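Bradavidin 2 (Bradyrhizobium japonicum, PDB 4GGR) binds biotin in an avidin-type eight-stranded antiparallel beta-barrel. Local coordinates at residues T61-V66 with G80-S85; F75-G80 with S90-Y95; G84-T89 with I110-W115. All coordinates share one frame; numbering follows the deposited sequence.

From the N terminus, the first strands of the barrel run past before contact 1 begins on strand 62-69. The chain turns back along strand 74-80, where contact 2 starts, and residues 80-85 close contact 1 just as that strand ends. Contact 3 opens at Gly84, overlapping the end of contact 1; strand 86-96 then carries it and, further on, closes contact 2. The last strand, 102-114, closes contact 3. Contact 2 therefore crosses both others, while contacts 1 and 3 follow one another. Together they join four successive strands of the barrel, with Trp78 of contact 2 lying against Phe65 of strand 62-69 and Phe111 of contact 3.

Contact 1 of 3, residues T61-V66 with G80-S85; sequences TGLYFV and GTIKGS
Leu63 and Gly80 form an antiparallel hydrogen-bonded pair: Leu63 N donates to Gly80 O at 2.9 Å, and Gly80 N returns a bond to Leu63 O at 3.0 Å. From CB, which leaves the strand toward the buried face it shares with Phe65, the leucine turns at CG, set between the backbone N and the carbonyl carbon (chi1 72°), and forks. Branch CD1 reaches across to Thr81 CA at 3.7 Å and meets Ile82 CG1 at 3.7 Å, the two side chains crossing at about a right angle. Branch CD2 lies in plane at the edge of the Phe65 ring. A forked apolar side chain suits this place because it fills two directions at once. Gly62 is called for twice over: at its positive phi of 129° a CB would jam against the carbonyl O of Thr61, and it would also strike Gly80 O, which already lies 3.3 Å from Gly62 CA. Thr81 CG2 packs on Gly62 CA at 3.8 Å, at the fringe. Leu63 also touches Val58 of strand 51-59. The arrangement is that of a beta-hairpin between adjoining strands of the avidin barrel, fastened where the second strand gives way to a loop.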
ATOM      1  N   THR A  61      17.747  -1.544  -2.971  1.00 49.79           N
ATOM      2  CA  THR A  61      17.148  -2.752  -2.376  1.00 49.00           C
ATOM      3  C   THR A  61      15.639  -3.027  -2.625  1.00 47.70           C
ATOM      4  O   THR A  61      15.149  -4.145  -2.359  1.00 48.71           O
ATOM      5  CB  THR A  61      17.411  -2.748  -0.861  1.00 49.20           C
ATOM      6  OG1 THR A  61      18.786  -3.074  -0.647  1.00 50.67           O
ATOM      7  CG2 THR A  61      16.537  -3.774  -0.125  1.00 49.42           C
ATOM      8  N   GLY A  62      14.910  -2.029  -3.117  1.00 45.35           N
ATOM      9  CA  GLY A  62      13.469  -2.152  -3.350  1.00 41.71           C
ATOM     10  C   GLY A  62      12.749  -0.981  -2.714  1.00 39.74           C
ATOM     11  O   GLY A  62      13.303   0.123  -2.619  1.00 39.27           O
ATOM     12  N   LEU A  63      11.519  -1.214  -2.274  1.00 37.27           N
ATOM     13  CA  LEU A  63      10.721  -0.161  -1.651  1.00 34.71           C
ATOM     14  C   LEU A  63       9.757  -0.699  -0.620  1.00 33.39           C
ATOM     15  O   LEU A  63       9.437  -1.884  -0.602  1.00 32.43           O
ATOM     16  CB  LEU A  63       9.958   0.672  -2.706  1.00 35.20           C
ATOM     17  CG  LEU A  63       8.731   0.277  -3.558  1.00 34.95           C
ATOM     18  CD1 LEU A  63       9.170  -0.449  -4.806  1.00 38.40           C
ATOM     19  CD2 LEU A  63       7.617  -0.481  -2.856  1.00 36.27           C
ATOM     20  N   TYR A  64       9.286   0.185   0.244  1.00 31.08           N
ATOM     21  CA  TYR A  64       8.208  -0.168   1.131  1.00 29.20           C
ATOM     22  C   TYR A  64       7.350   1.059   1.292  1.00 27.12           C
ATOM     23  O   TYR A  64       7.843   2.170   1.171  1.00 26.93           O
ATOM     24  CB  TYR A  64       8.745  -0.664   2.481  1.00 29.86           C
ATOM     25  CG  TYR A  64       9.074   0.429   3.447  1.00 30.31           C
ATOM     26  CD1 TYR A  64      10.352   0.945   3.526  1.00 31.62           C
ATOM     27  CD2 TYR A  64       8.102   0.942   4.284  1.00 29.56           C
ATOM     28  CE1 TYR A  64      10.649   1.956   4.415  1.00 33.92           C
ATOM     29  CE2 TYR A  64       8.378   1.966   5.175  1.00 33.30           C
ATOM     30  CZ  TYR A  64       9.657   2.465   5.228  1.00 32.03           C
ATOM     31  OH  TYR A  64       9.955   3.475   6.114  1.00 36.56           O
ATOM     32  N   PHE A  65       6.073   0.850   1.546  1.00 25.39           N
ATOM     33  CA  PHE A  65       5.185   1.942   1.934  1.00 24.64           C
ATOM     34  C   PHE A  65       4.191   1.420   2.971  1.00 23.84           C
ATOM     35  O   PHE A  65       3.924   0.221   3.039  1.00 22.61           O
ATOM     36  CB  PHE A  65       4.472   2.582   0.730  1.00 24.87           C
ATOM     37  CG  PHE A  65       3.678   1.615  -0.106  1.00 24.89           C
ATOM     38  CD1 PHE A  65       4.305   0.841  -1.072  1.00 25.30           C
ATOM     39  CD2 PHE A  65       2.320   1.495   0.055  1.00 26.64           C
ATOM     40  CE1 PHE A  65       3.580  -0.043  -1.877  1.00 27.98           C
ATOM     41  CE2 PHE A  65       1.576   0.606  -0.763  1.00 26.87           C
ATOM     42  CZ  PHE A  65       2.207  -0.145  -1.719  1.00 25.36           C
ATOM     43  N   VAL A  66       3.732   2.323   3.818  1.00 22.81           N
ATOM     44  CA  VAL A  66       2.839   2.013   4.913  1.00 23.45           C
ATOM     45  C   VAL A  66       1.636   2.926   4.784  1.00 23.42           C
ATOM     46  O   VAL A  66       1.784   4.093   4.423  1.00 23.96           O
ATOM     47  CB  VAL A  66       3.558   2.181   6.305  1.00 24.73           C
ATOM     48  CG1 VAL A  66       4.396   3.438   6.348  1.00 26.39           C
ATOM     49  CG2 VAL A  66       2.552   2.187   7.451  1.00 25.69           C
ATOM     50  N   GLY A  80       8.451  -4.545  -1.445  1.00 27.17           N
ATOM     51  CA  GLY A  80       8.566  -5.086  -2.807  1.00 29.48           C
ATOM     52  C   GLY A  80       9.611  -4.396  -3.682  1.00 31.27           C
ATOM     53  O   GLY A  80      10.563  -3.802  -3.170  1.00 31.33           O
ATOM     54  N   THR A  81       9.435  -4.489  -5.002  1.00 33.08           N
ATOM     55  CA  THR A  81      10.297  -3.812  -5.995  1.00 34.97           C
ATOM     56  C   THR A  81       9.464  -3.414  -7.161  1.00 35.82           C
ATOM     57  O   THR A  81       8.334  -3.840  -7.263  1.00 35.58           O
ATOM     58  CB  THR A  81      11.327  -4.727  -6.726  1.00 35.30           C
ATOM     59  OG1 THR A  81      10.950  -6.109  -6.647  1.00 37.13           O
ATOM     60  CG2 THR A  81      12.716  -4.482  -6.262  1.00 35.93           C
ATOM     61  N   ILE A  82      10.058  -2.641  -8.072  1.00 37.24           N
ATOM     62  CA  ILE A  82       9.428  -2.377  -9.362  1.00 38.80           C
ATOM     63  C   ILE A  82      10.152  -3.076 -10.499  1.00 38.92           C
ATOM     64  O   ILE A  82      11.379  -3.035 -10.582  1.00 39.74           O
ATOM     65  CB  ILE A  82       9.322  -0.891  -9.662  1.00 38.82           C
ATOM     66  CG1 ILE A  82       8.629  -0.186  -8.491  1.00 40.74           C
ATOM     67  CG2 ILE A  82       8.553  -0.694 -10.981  1.00 40.08           C
ATOM     68  CD1 ILE A  82       8.189   1.235  -8.765  1.00 44.01           C
ATOM     69  N   LYS A  83       9.386  -3.751 -11.342  1.00 39.21           N
ATOM     70  CA  LYS A  83       9.935  -4.392 -12.511  1.00 40.13           C
ATOM     71  C   LYS A  83       9.105  -4.021 -13.726  1.00 39.72           C
ATOM     72  O   LYS A  83       8.057  -4.605 -13.992  1.00 39.86           O
ATOM     73  CB  LYS A  83       9.978  -5.894 -12.326  1.00 40.67           C
ATOM     74  CG  LYS A  83      11.317  -6.388 -11.841  1.00 44.22           C
ATOM     75  CD  LYS A  83      12.326  -6.540 -13.003  1.00 49.27           C
ATOM     76  CE  LYS A  83      11.927  -7.649 -13.998  1.00 50.27           C
ATOM     77  NZ  LYS A  83      13.097  -8.073 -14.831  1.00 51.67           N
ATOM     78  N   GLY A  84       9.599  -3.019 -14.444  1.00 39.85           N
ATOM     79  CA  GLY A  84       8.883  -2.410 -15.546  1.00 39.08           C
ATOM     80  C   GLY A  84       7.609  -1.756 -15.066  1.00 38.26           C
ATOM     81  O   GLY A  84       7.623  -0.785 -14.295  1.00 38.61           O
ATOM     82  N   SER A  85       6.508  -2.323 -15.525  1.00 37.64           N
ATOM     83  CA  SER A  85       5.174  -1.825 -15.298  1.00 36.97           C
ATOM     84  C   SER A  85       4.510  -2.505 -14.073  1.00 35.58           C
ATOM     85  O   SER A  85       3.352  -2.238 -13.778  1.00 35.24           O
ATOM     86  CB  SER A  85       4.373  -2.120 -16.582  1.00 37.96           C
ATOM     87  OG  SER A  85       3.010  -1.738 -16.506  1.00 41.27           O
TER

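Contact 2 of 3, residues F75-G80 with S90-Y95; sequences FTRWVG and SWTLFY
Trp91 CB sits over one face of the Trp78 indole, 3.8 Å from the centroid of its five-membered ring, in a CH-pi contact. Thr76 CG2 rests on the same face, 3.7 Å from Trp91 CB, and this trio makes the tight, buried side of the hairpin. The two indoles lie side by side, pointing the same way, with five-membered rings inclined at 51°. With CG between the backbone N and the carbonyl carbon (chi1 52°), the Trp91 ring swings away from strand 75-80, and CB rather than a ring face lies over Trp78. Further along, Leu93 CD1 covers Thr76 OG1 at 3.3 Å. The face carrying Phe75, Arg77, Val79, Ser90 and Phe94 is more open to solvent, though Thr92 is buried there. Phe75 and Phe94 still meet closely, Phe75 CE1 being 3.4 Å from Phe94 CD1; looser is the Arg77 guanidinium, which lies between Val79 CG1 and Thr92 OG1, both offset toward its rim. Six backbone bonds, two at each of the pairs Phe75-Phe94, Arg77-Thr92 and Val79-Ser90, join the strands. Were Trp78 replaced by alanine, the Asp109 carboxylate would probably lose its indole N-H partner and a gap open beside Trp91 CB and Thr76 CG2. The single polar atom of that indole, NE1, donates to OD2 of Asp109, a biotin-binding residue, which is consistent with Trp78 helping to position this carboxylate.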
ATOM      1  N   PHE A  75      -3.048  -0.695  10.186  1.00 29.46           N
ATOM      2  CA  PHE A  75      -2.153  -0.256   9.131  1.00 26.27           C
ATOM      3  C   PHE A  75      -1.590  -1.476   8.431  1.00 24.93           C
ATOM      4  O   PHE A  75      -1.419  -2.520   9.031  1.00 24.67           O
ATOM      5  CB  PHE A  75      -1.017   0.595   9.689  1.00 27.52           C
ATOM      6  CG  PHE A  75      -0.135  -0.120  10.657  1.00 28.21           C
ATOM      7  CD1 PHE A  75       0.889  -0.938  10.202  1.00 31.48           C
ATOM      8  CD2 PHE A  75      -0.326   0.038  12.034  1.00 28.90           C
ATOM      9  CE1 PHE A  75       1.726  -1.593  11.085  1.00 32.71           C
ATOM     10  CE2 PHE A  75       0.499  -0.606  12.936  1.00 32.08           C
ATOM     11  CZ  PHE A  75       1.532  -1.431  12.464  1.00 33.07           C
ATOM     12  N   THR A  76      -1.226  -1.312   7.177  1.00 24.45           N
ATOM     13  CA  THR A  76      -0.537  -2.343   6.417  1.00 22.85           C
ATOM     14  C   THR A  76       0.793  -1.774   5.903  1.00 22.76           C
ATOM     15  O   THR A  76       0.825  -0.630   5.481  1.00 22.15           O
ATOM     16  CB  THR A  76      -1.330  -2.692   5.180  1.00 24.02           C
ATOM     17  OG1 THR A  76      -2.596  -3.243   5.579  1.00 22.41           O
ATOM     18  CG2 THR A  76      -0.587  -3.726   4.354  1.00 22.19           C
ATOM     19  N   ARG A  77       1.851  -2.585   5.894  1.00 22.01           N
ATOM     20  CA  ARG A  77       3.103  -2.225   5.265  1.00 22.52           C
ATOM     21  C   ARG A  77       3.265  -3.158   4.066  1.00 22.77           C
ATOM     22  O   ARG A  77       3.042  -4.379   4.198  1.00 23.23           O
ATOM     23  CB  ARG A  77       4.241  -2.485   6.240  1.00 22.73           C
ATOM     24  CG  ARG A  77       5.617  -2.091   5.717  1.00 26.98           C
ATOM     25  CD  ARG A  77       6.393  -3.225   5.043  1.00 31.72           C
ATOM     26  NE  ARG A  77       6.942  -4.298   5.900  1.00 32.20           N
ATOM     27  CZ  ARG A  77       6.577  -5.589   5.853  1.00 35.81           C
ATOM     28  NH1 ARG A  77       5.624  -6.016   5.038  1.00 32.27           N
ATOM     29  NH2 ARG A  77       7.173  -6.485   6.641  1.00 38.95           N
ATOM     30  N   TRP A  78       3.612  -2.600   2.908  1.00 22.90           N
ATOM     31  CA  TRP A  78       3.909  -3.383   1.702  1.00 22.41           C
ATOM     32  C   TRP A  78       5.395  -3.258   1.507  1.00 23.99           C
ATOM     33  O   TRP A  78       5.938  -2.175   1.723  1.00 24.57           O
ATOM     34  CB  TRP A  78       3.240  -2.757   0.492  1.00 23.08           C
ATOM     35  CG  TRP A  78       1.792  -3.082   0.321  1.00 21.04           C
ATOM     36  CD1 TRP A  78       1.263  -4.090  -0.441  1.00 22.78           C
ATOM     37  CD2 TRP A  78       0.684  -2.378   0.888  1.00 20.99           C
ATOM     38  NE1 TRP A  78      -0.112  -4.068  -0.360  1.00 19.10           N
ATOM     39  CE2 TRP A  78      -0.485  -3.028   0.468  1.00 20.82           C
ATOM     40  CE3 TRP A  78       0.573  -1.275   1.754  1.00 22.82           C
ATOM     41  CZ2 TRP A  78      -1.761  -2.586   0.855  1.00 23.63           C
ATOM     42  CZ3 TRP A  78      -0.674  -0.843   2.145  1.00 23.05           C
ATOM     43  CH2 TRP A  78      -1.839  -1.497   1.695  1.00 21.87           C
ATOM     44  N   VAL A  79       6.065  -4.342   1.123  1.00 23.69           N
ATOM     45  CA  VAL A  79       7.465  -4.286   0.752  1.00 24.63           C
ATOM     46  C   VAL A  79       7.580  -5.030  -0.564  1.00 25.68           C
ATOM     47  O   VAL A  79       6.819  -5.981  -0.811  1.00 26.38           O
ATOM     48  CB  VAL A  79       8.423  -4.799   1.893  1.00 23.84           C
ATOM     49  CG1 VAL A  79       8.194  -6.235   2.208  1.00 23.37           C
ATOM     50  CG2 VAL A  79       9.916  -4.565   1.529  1.00 25.20           C
ATOM     51  N   GLY A  80       8.451  -4.545  -1.445  1.00 27.17           N
ATOM     52  CA  GLY A  80       8.566  -5.086  -2.807  1.00 29.48           C
ATOM     53  C   GLY A  80       9.611  -4.396  -3.682  1.00 31.27           C
ATOM     54  O   GLY A  80      10.563  -3.802  -3.170  1.00 31.33           O
ATOM     55  N   SER A  90       4.971  -8.098  -0.910  1.00 25.13           N
ATOM     56  CA  SER A  90       4.324  -8.808   0.180  0.50 25.67           C
ATOM     57  C   SER A  90       3.872  -7.806   1.232  1.00 25.89           C
ATOM     58  O   SER A  90       4.512  -6.783   1.448  1.00 24.79           O
ATOM     59  CB  SER A  90       5.220  -9.903   0.773  0.50 26.50           C
ATOM     60  OG  SER A  90       4.896 -11.161   0.185  0.50 27.38           O
ATOM     61  N   TRP A  91       2.732  -8.079   1.868  1.00 25.24           N
ATOM     62  CA  TRP A  91       2.222  -7.145   2.874  1.00 25.53           C
ATOM     63  C   TRP A  91       1.925  -7.829   4.190  1.00 26.16           C
ATOM     64  O   TRP A  91       1.657  -9.036   4.236  1.00 26.41           O
ATOM     65  CB  TRP A  91       0.973  -6.412   2.384  1.00 25.37           C
ATOM     66  CG  TRP A  91      -0.122  -7.319   1.868  1.00 24.37           C
ATOM     67  CD1 TRP A  91      -0.315  -7.688   0.561  1.00 25.34           C
ATOM     68  CD2 TRP A  91      -1.205  -7.924   2.618  1.00 25.87           C
ATOM     69  NE1 TRP A  91      -1.423  -8.513   0.459  1.00 23.02           N
ATOM     70  CE2 TRP A  91      -1.976  -8.678   1.703  1.00 23.91           C
ATOM     71  CE3 TRP A  91      -1.566  -7.934   3.972  1.00 22.79           C
ATOM     72  CZ2 TRP A  91      -3.107  -9.413   2.097  1.00 24.68           C
ATOM     73  CZ3 TRP A  91      -2.635  -8.656   4.368  1.00 24.58           C
ATOM     74  CH2 TRP A  91      -3.423  -9.397   3.426  1.00 25.08           C
ATOM     75  N   THR A  92       1.966  -7.044   5.257  1.00 26.98           N
ATOM     76  CA  THR A  92       1.503  -7.485   6.558  1.00 27.79           C
ATOM     77  C   THR A  92       0.567  -6.418   7.129  1.00 27.89           C
ATOM     78  O   THR A  92       0.925  -5.250   7.215  1.00 25.93           O
ATOM     79  CB  THR A  92       2.669  -7.611   7.508  1.00 29.22           C
ATOM     80  OG1 THR A  92       3.112  -6.287   7.827  1.00 35.30           O
ATOM     81  CG2 THR A  92       3.804  -8.341   6.844  1.00 28.84           C
ATOM     82  N   LEU A  93      -0.636  -6.832   7.516  1.00 27.96           N
ATOM     83  CA  LEU A  93      -1.639  -5.950   8.059  1.00 28.04           C
ATOM     84  C   LEU A  93      -1.711  -6.183   9.575  1.00 29.80           C
ATOM     85  O   LEU A  93      -1.678  -7.333  10.026  1.00 29.22           O
ATOM     86  CB  LEU A  93      -2.965  -6.303   7.417  1.00 27.96           C
ATOM     87  CG  LEU A  93      -4.219  -5.945   8.166  1.00 29.84           C
ATOM     88  CD1 LEU A  93      -4.477  -4.502   7.940  1.00 31.69           C
ATOM     89  CD2 LEU A  93      -5.385  -6.789   7.602  1.00 31.78           C
ATOM     90  N   PHE A  94      -1.734  -5.104  10.353  1.00 29.95           N
ATOM     91  CA  PHE A  94      -1.931  -5.200  11.796  1.00 32.10           C
ATOM     92  C   PHE A  94      -3.193  -4.448  12.105  1.00 33.19           C
ATOM     93  O   PHE A  94      -3.382  -3.352  11.601  1.00 32.01           O
ATOM     94  CB  PHE A  94      -0.806  -4.514  12.548  1.00 32.49           C
ATOM     95  CG  PHE A  94       0.482  -5.219  12.463  1.00 34.25           C
ATOM     96  CD1 PHE A  94       1.354  -4.971  11.407  1.00 35.18           C
ATOM     97  CD2 PHE A  94       0.835  -6.143  13.436  1.00 35.61           C
ATOM     98  CE1 PHE A  94       2.552  -5.636  11.319  1.00 36.03           C
ATOM     99  CE2 PHE A  94       2.041  -6.810  13.366  1.00 37.18           C
ATOM    100  CZ  PHE A  94       2.904  -6.552  12.309  1.00 37.35           C
ATOM    101  N   TYR A  95      -4.052  -5.053  12.924  1.00 35.34           N
ATOM    102  CA  TYR A  95      -5.282  -4.433  13.415  1.00 37.06           C
ATOM    103  C   TYR A  95      -5.660  -5.004  14.780  1.00 38.29           C
ATOM    104  O   TYR A  95      -4.973  -5.879  15.311  1.00 37.85           O
ATOM    105  CB  TYR A  95      -6.421  -4.642  12.421  1.00 37.90           C
ATOM    106  CG  TYR A  95      -6.792  -6.076  12.211  1.00 39.10           C
ATOM    107  CD1 TYR A  95      -5.893  -6.970  11.653  1.00 38.94           C
ATOM    108  CD2 TYR A  95      -8.045  -6.539  12.565  1.00 40.32           C
ATOM    109  CE1 TYR A  95      -6.233  -8.275  11.458  1.00 41.10           C
ATOM    110  CE2 TYR A  95      -8.395  -7.860  12.367  1.00 40.83           C
ATOM    111  CZ  TYR A  95      -7.485  -8.710  11.810  1.00 40.49           C
ATOM    112  OH  TYR A  95      -7.814 -10.035  11.615  1.00 43.64           O
TER

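Contact 3 of 3, residues G84-T89 with I110-W115; sequences GSQMPT and IFTRVW
The Phe111 ring receives Met87 O and Thr89 OG1 at its edge, both near the ring plane, with Thr89 OG1 3.9 Å from Phe111 CE1. Neither face is squarely met by strand 86-89; the Met87 sulfur approaches obliquely, SD lying 5.1 Å from the ring centroid and 43° off the normal, a Met-aromatic contact. An extended start to the methionine chain, CG anti to the backbone N (chi1 176°), carries SD out beside the ring. Trp78 meets the Phe111 ring in an edge-to-face pair. Met87 and Phe111, large and apolar, suit the buried inner side of what is a beta-hairpin of the avidin barrel, joining its last two strands; the Thr89 hydroxyl on that side is satisfied by Asp109 O. The backbone is held by Met87 N to Phe111 O at 2.8 Å, by Phe111 N to Met87 O, and by Arg113 N to Ser85 O at 2.8 Å, almost straight at 171°. Pro88 pairs with Ile110 at a non-hydrogen-bonded position, where its missing N-H costs this strand pair no bond, and its CB packs 4.3 Å from Ile110 CG1. On that same outer side Gln86 runs alongside Thr112, though the placing of its amide is doubtful. Arg113 carries its guanidinium away toward strand 14-17, the barrel's next neighbour, and takes the C-terminal carboxylate of Trp115 at its edge, NH1 to OXT at 3.3 Å, as a salt bridge.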
ATOM      1  N   GLY A  84       9.599  -3.019 -14.444  1.00 39.85           N
ATOM      2  CA  GLY A  84       8.883  -2.410 -15.546  1.00 39.08           C
ATOM      3  C   GLY A  84       7.609  -1.756 -15.066  1.00 38.26           C
ATOM      4  O   GLY A  84       7.623  -0.785 -14.295  1.00 38.61           O
ATOM      5  N   SER A  85       6.508  -2.323 -15.525  1.00 37.64           N
ATOM      6  CA  SER A  85       5.174  -1.825 -15.298  1.00 36.97           C
ATOM      7  C   SER A  85       4.510  -2.505 -14.073  1.00 35.58           C
ATOM      8  O   SER A  85       3.352  -2.238 -13.778  1.00 35.24           O
ATOM      9  CB  SER A  85       4.373  -2.120 -16.582  1.00 37.96           C
ATOM     10  OG  SER A  85       3.010  -1.738 -16.506  1.00 41.27           O
ATOM     11  N   GLN A  86       5.238  -3.380 -13.376  1.00 33.90           N
ATOM     12  CA  GLN A  86       4.670  -4.197 -12.303  1.00 32.63           C
ATOM     13  C   GLN A  86       5.471  -4.043 -11.032  1.00 31.19           C
ATOM     14  O   GLN A  86       6.671  -3.880 -11.098  1.00 29.50           O
ATOM     15  CB  GLN A  86       4.601  -5.672 -12.704  1.00 33.49           C
ATOM     16  CG  GLN A  86       3.626  -5.897 -13.896  1.00 37.33           C
ATOM     17  CD  GLN A  86       2.775  -7.141 -13.796  1.00 43.70           C
ATOM     18  OE1 GLN A  86       3.221  -8.193 -13.339  1.00 47.80           O
ATOM     19  NE2 GLN A  86       1.534  -7.034 -14.244  1.00 46.89           N
ATOM     20  N   MET A  87       4.783  -4.106  -9.893  1.00 29.79           N
ATOM     21  CA  MET A  87       5.386  -3.945  -8.576  1.00 30.63           C
ATOM     22  C   MET A  87       4.877  -5.065  -7.685  1.00 29.40           C
ATOM     23  O   MET A  87       3.816  -4.943  -7.067  1.00 30.46           O
ATOM     24  CB  MET A  87       4.978  -2.591  -7.982  1.00 30.14           C
ATOM     25  CG  MET A  87       5.460  -2.306  -6.564  1.00 29.86           C
ATOM     26  SD  MET A  87       4.599  -0.860  -5.839  1.00 32.54           S
ATOM     27  CE  MET A  87       4.670   0.396  -7.089  1.00 31.85           C
ATOM     28  N   PRO A  88       5.614  -6.177  -7.627  1.00 28.73           N
ATOM     29  CA  PRO A  88       5.184  -7.274  -6.775  1.00 27.16           C
ATOM     30  C   PRO A  88       5.531  -6.929  -5.336  1.00 27.00           C
ATOM     31  O   PRO A  88       6.571  -6.341  -5.084  1.00 25.54           O
ATOM     32  CB  PRO A  88       6.036  -8.451  -7.267  1.00 27.72           C
ATOM     33  CG  PRO A  88       7.277  -7.825  -7.773  1.00 27.59           C
ATOM     34  CD  PRO A  88       6.870  -6.471  -8.337  1.00 28.86           C
ATOM     35  N   THR A  89       4.653  -7.287  -4.406  1.00 26.59           N
ATOM     36  CA  THR A  89       4.862  -6.942  -3.002  1.00 25.94           C
ATOM     37  C   THR A  89       4.410  -8.077  -2.105  1.00 25.91           C
ATOM     38  O   THR A  89       3.564  -8.938  -2.488  1.00 24.64           O
ATOM     39  CB  THR A  89       4.004  -5.682  -2.585  1.00 25.40           C
ATOM     40  OG1 THR A  89       2.612  -5.924  -2.871  1.00 27.78           O
ATOM     41  CG2 THR A  89       4.395  -4.472  -3.324  1.00 20.94           C
ATOM     42  N   ILE A 110       0.400  -7.758  -6.390  1.00 26.94           N
ATOM     43  CA  ILE A 110       1.115  -7.235  -7.546  1.00 26.52           C
ATOM     44  C   ILE A 110       0.303  -6.029  -8.025  1.00 26.77           C
ATOM     45  O   ILE A 110      -0.883  -6.174  -8.361  1.00 25.10           O
ATOM     46  CB  ILE A 110       1.221  -8.263  -8.684  1.00 26.45           C
ATOM     47  CG1 ILE A 110       1.971  -9.518  -8.227  1.00 27.46           C
ATOM     48  CG2 ILE A 110       1.928  -7.643  -9.898  1.00 27.52           C
ATOM     49  CD1 ILE A 110       2.112 -10.561  -9.350  1.00 28.17           C
ATOM     50  N   PHE A 111       0.931  -4.848  -7.961  1.00 25.81           N
ATOM     51  CA  PHE A 111       0.386  -3.562  -8.427  1.00 25.76           C
ATOM     52  C   PHE A 111       0.896  -3.412  -9.840  1.00 26.87           C
ATOM     53  O   PHE A 111       2.038  -3.724 -10.115  1.00 26.22           O
ATOM     54  CB  PHE A 111       0.943  -2.396  -7.574  1.00 23.72           C
ATOM     55  CG  PHE A 111       0.337  -2.318  -6.205  1.00 22.49           C
ATOM     56  CD1 PHE A 111       0.846  -3.087  -5.159  1.00 22.89           C
ATOM     57  CD2 PHE A 111      -0.767  -1.536  -5.973  1.00 23.08           C
ATOM     58  CE1 PHE A 111       0.246  -3.042  -3.874  1.00 20.75           C
ATOM     59  CE2 PHE A 111      -1.365  -1.458  -4.701  1.00 20.80           C
ATOM     60  CZ  PHE A 111      -0.845  -2.219  -3.645  1.00 22.11           C
ATOM     61  N   THR A 112       0.049  -2.980 -10.753  1.00 27.99           N
ATOM     62  CA  THR A 112       0.552  -2.723 -12.087  1.00 29.17           C
ATOM     63  C   THR A 112       0.210  -1.307 -12.447  1.00 29.06           C
ATOM     64  O   THR A 112      -0.859  -0.800 -12.080  1.00 27.49           O
ATOM     65  CB  THR A 112      -0.035  -3.688 -13.111  1.00 30.03           C
ATOM     66  OG1 THR A 112      -1.419  -3.422 -13.217  1.00 34.66           O
ATOM     67  CG2 THR A 112       0.098  -5.086 -12.661  1.00 29.67           C
ATOM     68  N   ARG A 113       1.153  -0.652 -13.114  1.00 29.31           N
ATOM     69  CA  ARG A 113       0.999   0.728 -13.475  1.00 30.72           C
ATOM     70  C   ARG A 113      -0.156   0.906 -14.453  1.00 31.50           C
ATOM     71  O   ARG A 113      -0.320   0.146 -15.416  1.00 31.80           O
ATOM     72  CB  ARG A 113       2.334   1.264 -14.009  1.00 31.12           C
ATOM     73  CG  ARG A 113       2.243   2.591 -14.675  1.00 33.92           C
ATOM     74  CD  ARG A 113       2.971   3.628 -13.935  1.00 36.20           C
ATOM     75  NE  ARG A 113       4.234   3.916 -14.579  1.00 42.33           N
ATOM     76  CZ  ARG A 113       4.616   5.110 -15.021  1.00 40.75           C
ATOM     77  NH1 ARG A 113       3.840   6.177 -14.912  1.00 43.05           N
ATOM     78  NH2 ARG A 113       5.796   5.226 -15.581  1.00 41.77           N
ATOM     79  N   VAL A 114      -1.019   1.856 -14.116  1.00 31.37           N
ATOM     80  CA  VAL A 114      -2.013   2.420 -14.996  1.00 32.17           C
ATOM     81  C   VAL A 114      -1.471   3.836 -15.084  1.00 33.04           C
ATOM     82  O   VAL A 114      -1.378   4.510 -14.072  1.00 36.23           O
ATOM     83  CB  VAL A 114      -3.376   2.475 -14.282  1.00 31.74           C
ATOM     84  CG1 VAL A 114      -4.499   2.873 -15.235  1.00 33.67           C
ATOM     85  CG2 VAL A 114      -3.694   1.137 -13.613  1.00 30.18           C
ATOM     86  N   TRP A 115      -1.052   4.307 -16.234  1.00 33.07           N
ATOM     87  CA  TRP A 115      -0.498   5.677 -16.283  1.00 31.05           C
ATOM     88  C   TRP A 115       0.564   6.067 -15.240  1.00 31.28           C
ATOM     89  O   TRP A 115       1.356   6.962 -15.550  1.00 30.62           O
ATOM     90  CB  TRP A 115      -1.609   6.752 -16.424  1.00 30.15           C
ATOM     91  CG  TRP A 115      -2.307   7.360 -15.180  1.00 29.56           C
ATOM     92  CD1 TRP A 115      -3.591   7.135 -14.792  1.00 25.75           C
ATOM     93  CD2 TRP A 115      -1.777   8.345 -14.254  1.00 24.47           C
ATOM     94  NE1 TRP A 115      -3.904   7.896 -13.671  1.00 27.22           N
ATOM     95  CE2 TRP A 115      -2.793   8.629 -13.314  1.00 26.89           C
ATOM     96  CE3 TRP A 115      -0.537   8.986 -14.113  1.00 28.25           C
ATOM     97  CZ2 TRP A 115      -2.612   9.520 -12.254  1.00 26.13           C
ATOM     98  CZ3 TRP A 115      -0.360   9.874 -13.039  1.00 26.28           C
ATOM     99  CH2 TRP A 115      -1.388  10.123 -12.131  1.00 28.04           C
ATOM    100  OXT TRP A 115       0.689   5.577 -14.103  1.00 29.87           O
TER